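Local coordinates for Lin0431 protein (Listeria innocua, PDB 3LD7), which is of unknown function; this fragment of a longer protein is its NusG domain II-like, mainly beta-stranded part, at residues A[18-23]-A[31-36]; A[43-48]-A[52-57]; A[75-80]-A[84-89]. One frame throughout, in Å; residues are numbered along the deposited sequence.

Contact 1: A[18-23]-A[31-36]; sequences VIREIP and EQFTIK
R20 and E31 join two strands that belong to different sheets. The arginine grips the carboxylate end-on, one nitrogen to each oxygen. R20 NH1 donates to E31 OE2 at 2.8 Å, with an N-H...O angle of 168°, and meets the syn lone pair. R20 NH2 reaches E31 OE1 at 3.1 Å, also from the syn side but 20° out of the carboxylate plane. Both oxygens lie in the guanidinium plane, and the two flat groups are nearly coplanar. This pair of hydrogen bonds should fix the rotation of both groups. The R20 chain bends at chi2 and chi3, which folds the guanidinium over the ring of F33.

The same arginine makes a cation-pi contact. R20 CZ sits 5.0 Å from the centroid of the F33 ring, over one face. R20 NH1 is the nearest part, off toward the rim and 3.6 Å from F33 CD1. The two planes are tilted, so this is not a flat stack.

Apolar contacts complete the join. I22 CD1 touches F33 CE1 at 3.8 Å and also covers one face of the guanidinium. At the other end the delta methyls of two isoleucines meet, with I19 CD1 3.5 Å from I35 CD1.

The strand axes stay 9.8 Å apart, and side chains alone bridge these two packed antiparallel sheets. I19 and R20 both face I12 in a classic beta bulge, and both turn toward 31-36. Strand 17-23 is bonded to strand 8-14 in the four-stranded sheet. Strand 30-36, an edge strand of the three-stranded sheet, pairs with strand 42-48.

Contact 2: A[43-48]-A[52-57]; sequences NLMEVD and IRIKED
E46 and R53 exchange two backbone bonds in this antiparallel hairpin, E46 N to R53 O and R53 N to E46 O, both 2.9 Å. L44 N donates to E56 O, while K55 N donates to L44 O. K55 and E56 thus share one partner, a classic beta bulge that shifts the register by one.

The E46 and R53 side chains meet through charge. The arginine comes side-on, with R53 NH2 and R53 NE each 2.8 Å from E46 OE1. NE comes from above the carboxylate plane, 42° out of it. E46, extended beyond CG, lies alongside R53, both pointing the same way; their flat groups are turned 49° apart. A water links E46 OE2 to K55 NZ, and K55 CD lies against E46 OE1 at 3.3 Å.

The face of M45, V47, I52 and I54 is mostly apolar, with N43 and D57 at one end. Selenomethionine M45 bends at chi2 and chi3, bringing M45 CE to 3.7 Å from I54 CG1. V47 CG2 meets I52 CG1 at 3.8 Å.

The other face carries the E46, R53 and K55 charges beside L44. The two basic residues would probably stabilise the buried E46 carboxylate as an anion.

Contact 3: A[75-80]-A[84-89]; sequences DTIVCL and VFVEIK
I77 and V86 form the close-packed centre of this hairpin. They are a hydrogen-bonded pair: I77 N to V86 O and V86 N to I77 O are both 2.9 Å. Their beta carbons also touch, I77 CB to V86 CB at 3.9 Å. C79 and V84 repeat the pattern, and C79 N points almost straight at V84 O, with an N-H...O angle of 174°. Just before strand 76-79, D75 O still accepts from I88 N at 2.9 Å. The side chains of I77, C79, V84, V86 and I88 are buried.

The other face is looser and partly exposed. Here F85 has its CG anti to the backbone N (chi1 -176°), and its side chain crosses T76 obliquely. F85 CZ meets T76 CG2 at 3.7 Å. V78 CB sits at the ring edge, 4.2 Å from F85 CD1. E87 adds little to the cross-strand contact and has a long ion pair with K89.

Strand 76-79 is one of the two outermost strands of the four-stranded sheet. Strand 84-90 lies between it and strand 8-14, bonding to S13, I11 and V9. The buried face packs on the three-stranded sheet, where I77 and C79 touch I54 and V86 touches M45.

Contacts 2 and 3 are hairpins within separate sheets, each held by backbone bonds. Contact 1 spans the two sheets and relies on side chains alone. It shares a sheet with each of the others: 30-36 neighbours 42-48, where F33 and E31 bond to M45 and V47, and 18-23 lies in the sheet of 84-89. The buried faces of contacts 2 and 3 meet between the sheets and form much of the core; I35 of contact 1 reaches V84 there. Contact 2 is the most buried, although its other face carries an ionic group. Contact 3 has a partly exposed aromatic and aliphatic face instead. Contact 1 is partly buried and combines a salt bridge with isoleucine packing.

Contact 1: A[18-23]-A[31-36]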
loop_
_atom_site.group_PDB
_atom_site.type_symbol
_atom_site.label_atom_id
_atom_site.label_comp_id
_atom_site.label_asym_id
_atom_site.label_seq_id
_atom_site.Cartn_x
_atom_site.Cartn_y
_atom_site.Cartn_z
ATOM N N VAL A 18 4.775 -9.400 -6.000
ATOM C CA VAL A 18 5.065 -8.658 -4.769
ATOM C C VAL A 18 6.271 -7.730 -4.943
ATOM O O VAL A 18 7.338 -8.141 -5.420
ATOM C CB VAL A 18 5.285 -9.626 -3.586
ATOM C CG1 VAL A 18 5.546 -8.843 -2.287
ATOM C CG2 VAL A 18 4.067 -10.510 -3.408
ATOM N N ILE A 19 6.078 -6.468 -4.567
ATOM C CA ILE A 19 7.123 -5.452 -4.660
ATOM C C ILE A 19 7.790 -5.294 -3.296
ATOM O O ILE A 19 9.015 -5.198 -3.209
ATOM C CB ILE A 19 6.514 -4.088 -5.023
ATOM C CG1 ILE A 19 5.752 -4.204 -6.344
ATOM C CG2 ILE A 19 7.589 -2.998 -5.077
ATOM C CD1 ILE A 19 4.919 -3.013 -6.637
ATOM N N ARG A 20 6.991 -5.261 -2.234
ATOM C CA ARG A 20 7.535 -5.141 -0.864
ATOM C C ARG A 20 6.689 -5.940 0.081
ATOM O O ARG A 20 5.471 -5.977 -0.083
ATOM C CB ARG A 20 7.510 -3.686 -0.360
ATOM C CG ARG A 20 8.462 -2.748 -1.055
ATOM C CD ARG A 20 9.940 -2.886 -0.570
ATOM N NE ARG A 20 10.107 -2.545 0.854
ATOM C CZ ARG A 20 10.034 -1.303 1.342
ATOM N NH1 ARG A 20 9.784 -0.281 0.524
ATOM N NH2 ARG A 20 10.213 -1.070 2.643
ATOM N N GLU A 21 7.323 -6.562 1.079
ATOM C CA GLU A 21 6.596 -7.054 2.256
ATOM C C GLU A 21 7.148 -6.271 3.432
ATOM O O GLU A 21 8.353 -6.320 3.698
ATOM C CB GLU A 21 6.741 -8.581 2.438
ATOM C CG GLU A 21 6.331 -9.330 1.159
ATOM C CD GLU A 21 6.056 -10.833 1.332
ATOM O OE1 GLU A 21 6.135 -11.348 2.462
ATOM O OE2 GLU A 21 5.739 -11.511 0.315
ATOM N N ILE A 22 6.281 -5.511 4.100
ATOM C CA ILE A 22 6.721 -4.542 5.087
ATOM C C ILE A 22 6.086 -4.806 6.443
ATOM O O ILE A 22 4.893 -4.567 6.650
ATOM C CB ILE A 22 6.376 -3.083 4.680
ATOM C CG1 ILE A 22 6.962 -2.722 3.308
ATOM C CG2 ILE A 22 6.888 -2.133 5.775
ATOM C CD1 ILE A 22 6.601 -1.290 2.861
ATOM N N PRO A 23 6.873 -5.316 7.384
ATOM C CA PRO A 23 6.357 -5.517 8.743
ATOM C C PRO A 23 6.064 -4.154 9.359
ATOM O O PRO A 23 6.958 -3.300 9.389
ATOM C CB PRO A 23 7.526 -6.207 9.464
ATOM C CG PRO A 23 8.286 -6.851 8.382
ATOM C CD PRO A 23 8.189 -5.932 7.197
ATOM N N GLU A 31 8.282 6.472 5.384
ATOM C CA GLU A 31 8.934 6.015 4.183
ATOM C C GLU A 31 7.970 6.158 3.038
ATOM O O GLU A 31 6.790 5.800 3.164
ATOM C CB GLU A 31 9.312 4.533 4.316
ATOM C CG GLU A 31 10.072 4.036 3.107
ATOM C CD GLU A 31 9.826 2.582 2.740
ATOM O OE1 GLU A 31 9.495 1.750 3.621
ATOM O OE2 GLU A 31 9.990 2.284 1.536
ATOM N N GLN A 32 8.465 6.666 1.913
ATOM C CA GLN A 32 7.656 6.723 0.713
ATOM C C GLN A 32 8.364 6.021 -0.421
ATOM O O GLN A 32 9.588 6.131 -0.577
ATOM C CB GLN A 32 7.328 8.162 0.350
ATOM C CG GLN A 32 6.420 8.794 1.406
ATOM C CD GLN A 32 6.193 10.277 1.224
ATOM O OE1 GLN A 32 6.215 10.790 0.104
ATOM N NE2 GLN A 32 5.978 10.983 2.342
ATOM N N PHE A 33 7.597 5.297 -1.228
ATOM C CA PHE A 33 8.177 4.702 -2.431
ATOM C C PHE A 33 7.146 4.745 -3.539
ATOM O O PHE A 33 5.944 4.728 -3.261
ATOM C CB PHE A 33 8.746 3.279 -2.180
ATOM C CG PHE A 33 7.719 2.250 -1.768
ATOM C CD1 PHE A 33 7.327 2.117 -0.448
ATOM C CD2 PHE A 33 7.136 1.416 -2.726
ATOM C CE1 PHE A 33 6.375 1.141 -0.073
ATOM C CE2 PHE A 33 6.198 0.462 -2.358
ATOM C CZ PHE A 33 5.809 0.330 -1.025
ATOM N N THR A 34 7.608 4.843 -4.781
ATOM C CA THR A 34 6.699 4.911 -5.920
ATOM C C THR A 34 6.692 3.621 -6.713
ATOM O O THR A 34 7.747 3.083 -7.066
ATOM C CB THR A 34 7.068 6.073 -6.846
ATOM O OG1 THR A 34 7.010 7.298 -6.106
ATOM C CG2 THR A 34 6.120 6.159 -8.015
ATOM N N ILE A 35 5.492 3.116 -6.978
ATOM C CA ILE A 35 5.312 1.998 -7.892
ATOM C C ILE A 35 5.008 2.571 -9.251
ATOM O O ILE A 35 4.026 3.306 -9.431
ATOM C CB ILE A 35 4.137 1.106 -7.448
ATOM C CG1 ILE A 35 4.399 0.590 -6.049
ATOM C CG2 ILE A 35 3.932 -0.033 -8.445
ATOM C CD1 ILE A 35 3.228 -0.163 -5.489
ATOM N N LYS A 36 5.881 2.287 -10.203
ATOM C CA LYS A 36 5.702 2.838 -11.535
ATOM C C LYS A 36 5.128 1.810 -12.470
ATOM O O LYS A 36 5.609 0.672 -12.586
ATOM C CB LYS A 36 7.016 3.386 -12.077
ATOM C CG LYS A 36 7.420 4.648 -11.338
ATOM C CD LYS A 36 8.783 5.163 -11.761
ATOM C CE LYS A 36 9.019 6.553 -11.186
ATOM N NZ LYS A 36 7.890 7.474 -11.546
#

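Contact 2: A[43-48]-A[52-57]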
loop_
_atom_site.group_PDB
_atom_site.type_symbol
_atom_site.label_atom_id
_atom_site.label_comp_id
_atom_site.label_asym_id
_atom_site.label_seq_id
_atom_site.Cartn_x
_atom_site.Cartn_y
_atom_site.Cartn_z
ATOM N N ASN A 43 1.866 5.116 -8.392
ATOM C CA ASN A 43 1.251 5.189 -7.066
ATOM C C ASN A 43 2.338 5.491 -6.079
ATOM O O ASN A 43 3.324 4.733 -5.973
ATOM C CB ASN A 43 0.553 3.871 -6.646
ATOM C CG ASN A 43 -0.631 3.515 -7.548
ATOM O OD1 ASN A 43 -1.821 3.764 -7.231
ATOM N ND2 ASN A 43 -0.324 2.926 -8.639
ATOM N N LEU A 44 2.159 6.584 -5.351
ATOM C CA LEU A 44 3.091 6.969 -4.297
ATOM C C LEU A 44 2.610 6.354 -2.999
ATOM O O LEU A 44 1.557 6.731 -2.472
ATOM C CB LEU A 44 3.154 8.479 -4.187
ATOM C CG LEU A 44 4.126 9.055 -3.159
ATOM C CD1 LEU A 44 5.547 8.532 -3.355
ATOM C CD2 LEU A 44 4.078 10.554 -3.261
HETATM N N MSE A 45 3.350 5.352 -2.526
HETATM C CA MSE A 45 3.020 4.636 -1.305
HETATM C C MSE A 45 3.681 5.311 -0.126
HETATM O O MSE A 45 4.798 5.819 -0.243
HETATM C CB MSE A 45 3.561 3.198 -1.402
HETATM C CG MSE A 45 3.140 2.478 -2.686
HETATM SE SE MSE A 45 1.226 2.434 -3.011
HETATM C CE MSE A 45 0.658 1.704 -1.263
ATOM N N GLU A 46 3.008 5.276 1.017
ATOM C CA GLU A 46 3.528 5.912 2.215
ATOM C C GLU A 46 3.294 5.006 3.397
ATOM O O GLU A 46 2.170 4.565 3.643
ATOM C CB GLU A 46 2.847 7.275 2.452
ATOM C CG GLU A 46 3.404 8.014 3.659
ATOM C CD GLU A 46 2.704 9.347 3.908
ATOM O OE1 GLU A 46 1.719 9.651 3.198
ATOM O OE2 GLU A 46 3.146 10.098 4.801
ATOM N N VAL A 47 4.363 4.748 4.145
ATOM C CA VAL A 47 4.259 4.071 5.417
ATOM C C VAL A 47 4.647 5.083 6.472
ATOM O O VAL A 47 5.712 5.681 6.404
ATOM C CB VAL A 47 5.192 2.847 5.473
ATOM C CG1 VAL A 47 5.123 2.190 6.835
ATOM C CG2 VAL A 47 4.780 1.856 4.376
ATOM N N ASP A 48 3.754 5.323 7.420
ATOM C CA ASP A 48 4.029 6.259 8.491
ATOM C C ASP A 48 3.716 5.557 9.793
ATOM O O ASP A 48 2.565 5.198 10.046
ATOM C CB ASP A 48 3.169 7.518 8.330
ATOM C CG ASP A 48 3.554 8.602 9.311
ATOM O OD1 ASP A 48 4.563 9.299 9.076
ATOM O OD2 ASP A 48 2.840 8.757 10.316
ATOM N N ILE A 52 -0.219 2.318 6.555
ATOM C CA ILE A 52 0.171 2.459 5.161
ATOM C C ILE A 52 -0.983 3.040 4.349
ATOM O O ILE A 52 -2.155 2.796 4.662
ATOM C CB ILE A 52 0.628 1.096 4.583
ATOM C CG1 ILE A 52 1.200 1.257 3.170
ATOM C CG2 ILE A 52 -0.490 0.049 4.672
ATOM C CD1 ILE A 52 1.859 -0.025 2.645
ATOM N N ARG A 53 -0.659 3.817 3.322
ATOM C CA ARG A 53 -1.677 4.300 2.389
ATOM C C ARG A 53 -1.076 4.524 1.027
ATOM O O ARG A 53 0.153 4.583 0.875
ATOM C CB ARG A 53 -2.281 5.635 2.847
ATOM C CG ARG A 53 -1.327 6.830 2.758
ATOM C CD ARG A 53 -2.017 8.141 3.103
ATOM N NE ARG A 53 -1.060 9.231 3.207
ATOM C CZ ARG A 53 -1.368 10.452 3.628
ATOM N NH1 ARG A 53 -2.632 10.766 3.931
ATOM N NH2 ARG A 53 -0.411 11.358 3.744
ATOM N N ILE A 54 -1.952 4.674 0.035
ATOM C CA ILE A 54 -1.544 5.320 -1.203
ATOM C C ILE A 54 -1.696 6.813 -0.967
ATOM O O ILE A 54 -2.811 7.319 -0.786
ATOM C CB ILE A 54 -2.362 4.910 -2.415
ATOM C CG1 ILE A 54 -2.359 3.385 -2.616
ATOM C CG2 ILE A 54 -1.834 5.649 -3.664
ATOM C CD1 ILE A 54 -3.410 2.933 -3.661
ATOM N N LYS A 55 -0.570 7.521 -0.913
ATOM C CA LYS A 55 -0.611 8.949 -0.644
ATOM C C LYS A 55 -1.191 9.713 -1.825
ATOM O O LYS A 55 -2.011 10.640 -1.652
ATOM C CB LYS A 55 0.795 9.476 -0.319
ATOM C CG LYS A 55 0.823 10.979 -0.055
ATOM C CD LYS A 55 2.186 11.446 0.411
ATOM C CE LYS A 55 2.153 12.950 0.735
ATOM N NZ LYS A 55 3.432 13.442 1.290
ATOM N N GLU A 56 -0.792 9.315 -3.022
ATOM C CA GLU A 56 -1.191 10.039 -4.212
ATOM C C GLU A 56 -0.985 9.132 -5.397
ATOM O O GLU A 56 -0.074 8.302 -5.403
ATOM C CB GLU A 56 -0.330 11.302 -4.323
ATOM C CG GLU A 56 -0.400 12.053 -5.606
ATOM C CD GLU A 56 0.820 12.954 -5.764
ATOM O OE1 GLU A 56 1.189 13.645 -4.794
ATOM O OE2 GLU A 56 1.435 12.938 -6.842
ATOM N N ASP A 57 -1.841 9.268 -6.403
ATOM C CA ASP A 57 -1.653 8.537 -7.649
ATOM C C ASP A 57 -2.415 9.223 -8.762
ATOM O O ASP A 57 -3.203 10.143 -8.484
ATOM C CB ASP A 57 -1.980 7.021 -7.531
ATOM C CG ASP A 57 -3.444 6.721 -7.360
ATOM O OD1 ASP A 57 -4.291 7.338 -8.051
ATOM O OD2 ASP A 57 -3.744 5.786 -6.576
HETATM O O HOH W 1 3.266 12.774 3.915
#

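Contact 3: A[75-80]-A[84-89]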
loop_
_atom_site.group_PDB
_atom_site.type_symbol
_atom_site.label_atom_id
_atom_site.label_comp_id
_atom_site.label_asym_id
_atom_site.label_seq_id
_atom_site.Cartn_x
_atom_site.Cartn_y
_atom_site.Cartn_z
ATOM N N ASP A 75 -7.151 -5.693 6.452
ATOM C CA ASP A 75 -7.277 -4.465 5.669
ATOM C C ASP A 75 -6.662 -4.640 4.298
ATOM O O ASP A 75 -5.651 -5.325 4.151
ATOM C CB ASP A 75 -6.561 -3.291 6.354
ATOM C CG ASP A 75 -7.333 -2.736 7.541
ATOM O OD1 ASP A 75 -8.494 -3.169 7.808
ATOM O OD2 ASP A 75 -6.761 -1.835 8.204
ATOM N N THR A 76 -7.268 -4.001 3.304
ATOM C CA THR A 76 -6.713 -3.950 1.956
ATOM C C THR A 76 -6.816 -2.569 1.365
ATOM O O THR A 76 -7.627 -1.739 1.808
ATOM C CB THR A 76 -7.466 -4.915 1.008
ATOM O OG1 THR A 76 -8.869 -4.577 0.970
ATOM C CG2 THR A 76 -7.312 -6.347 1.474
ATOM N N ILE A 77 -5.979 -2.326 0.367
ATOM C CA ILE A 77 -6.099 -1.148 -0.485
ATOM C C ILE A 77 -5.992 -1.621 -1.907
ATOM O O ILE A 77 -5.173 -2.477 -2.224
ATOM C CB ILE A 77 -4.959 -0.121 -0.240
ATOM C CG1 ILE A 77 -4.901 0.268 1.234
ATOM C CG2 ILE A 77 -5.178 1.141 -1.100
ATOM C CD1 ILE A 77 -3.637 1.064 1.600
ATOM N N VAL A 78 -6.835 -1.111 -2.787
ATOM C CA VAL A 78 -6.721 -1.544 -4.171
ATOM C C VAL A 78 -6.736 -0.355 -5.110
ATOM O O VAL A 78 -7.531 0.587 -4.946
ATOM C CB VAL A 78 -7.820 -2.519 -4.541
ATOM C CG1 VAL A 78 -9.134 -1.873 -4.289
ATOM C CG2 VAL A 78 -7.683 -2.943 -5.988
ATOM N N CYS A 79 -5.835 -0.383 -6.083
ATOM C CA CYS A 79 -5.889 0.553 -7.200
ATOM C C CYS A 79 -5.998 -0.307 -8.424
ATOM O O CYS A 79 -4.996 -0.781 -8.962
ATOM C CB CYS A 79 -4.649 1.460 -7.287
ATOM S SG CYS A 79 -4.732 2.557 -8.738
ATOM N N LEU A 80 -7.239 -0.565 -8.835
ATOM C CA LEU A 80 -7.482 -1.536 -9.914
ATOM C C LEU A 80 -6.859 -1.150 -11.275
ATOM O O LEU A 80 -6.190 -1.959 -11.903
ATOM C CB LEU A 80 -8.980 -1.861 -10.040
ATOM C CG LEU A 80 -9.248 -3.352 -10.010
ATOM C CD1 LEU A 80 -10.717 -3.611 -9.992
ATOM C CD2 LEU A 80 -8.590 -4.040 -11.200
ATOM N N VAL A 84 -2.516 -2.400 -8.545
ATOM C CA VAL A 84 -1.782 -2.343 -7.288
ATOM C C VAL A 84 -2.671 -2.820 -6.171
ATOM O O VAL A 84 -3.846 -2.432 -6.086
ATOM C CB VAL A 84 -1.249 -0.911 -7.009
ATOM C CG1 VAL A 84 -0.739 -0.797 -5.560
ATOM C CG2 VAL A 84 -0.115 -0.578 -8.002
ATOM N N PHE A 85 -2.129 -3.688 -5.321
ATOM C CA PHE A 85 -2.908 -4.220 -4.215
ATOM C C PHE A 85 -2.054 -4.201 -2.954
ATOM O O PHE A 85 -0.867 -4.564 -2.995
ATOM C CB PHE A 85 -3.305 -5.655 -4.553
ATOM C CG PHE A 85 -4.199 -6.319 -3.544
ATOM C CD1 PHE A 85 -5.459 -5.808 -3.250
ATOM C CD2 PHE A 85 -3.803 -7.499 -2.937
ATOM C CE1 PHE A 85 -6.308 -6.476 -2.345
ATOM C CE2 PHE A 85 -4.625 -8.155 -2.042
ATOM C CZ PHE A 85 -5.868 -7.640 -1.729
ATOM N N VAL A 86 -2.661 -3.802 -1.847
ATOM C CA VAL A 86 -2.018 -3.899 -0.550
ATOM C C VAL A 86 -2.886 -4.780 0.332
ATOM O O VAL A 86 -4.099 -4.575 0.426
ATOM C CB VAL A 86 -1.918 -2.516 0.132
ATOM C CG1 VAL A 86 -1.291 -2.658 1.534
ATOM C CG2 VAL A 86 -1.136 -1.534 -0.734
ATOM N N GLU A 87 -2.278 -5.784 0.957
ATOM C CA GLU A 87 -2.982 -6.640 1.894
ATOM C C GLU A 87 -2.215 -6.620 3.202
ATOM O O GLU A 87 -1.000 -6.826 3.205
ATOM C CB GLU A 87 -3.014 -8.074 1.358
ATOM C CG GLU A 87 -3.612 -9.035 2.303
ATOM C CD GLU A 87 -3.771 -10.422 1.711
ATOM O OE1 GLU A 87 -3.188 -10.715 0.636
ATOM O OE2 GLU A 87 -4.481 -11.224 2.335
ATOM N N ILE A 88 -2.907 -6.395 4.311
ATOM C CA ILE A 88 -2.286 -6.496 5.624
ATOM C C ILE A 88 -2.638 -7.831 6.251
ATOM O O ILE A 88 -3.827 -8.193 6.363
ATOM C CB ILE A 88 -2.692 -5.345 6.540
ATOM C CG1 ILE A 88 -2.276 -4.017 5.883
ATOM C CG2 ILE A 88 -2.063 -5.506 7.951
ATOM C CD1 ILE A 88 -2.507 -2.809 6.768
ATOM N N LYS A 89 -1.597 -8.577 6.626
ATOM C CA LYS A 89 -1.761 -9.931 7.157
ATOM C C LYS A 89 -1.184 -10.029 8.561
ATOM O O LYS A 89 -0.149 -9.444 8.858
ATOM C CB LYS A 89 -1.041 -10.956 6.268
ATOM C CG LYS A 89 -1.534 -11.047 4.826
ATOM C CD LYS A 89 -0.842 -12.207 4.103
ATOM C CE LYS A 89 -1.433 -12.432 2.723
ATOM N NZ LYS A 89 -0.908 -13.663 2.058
#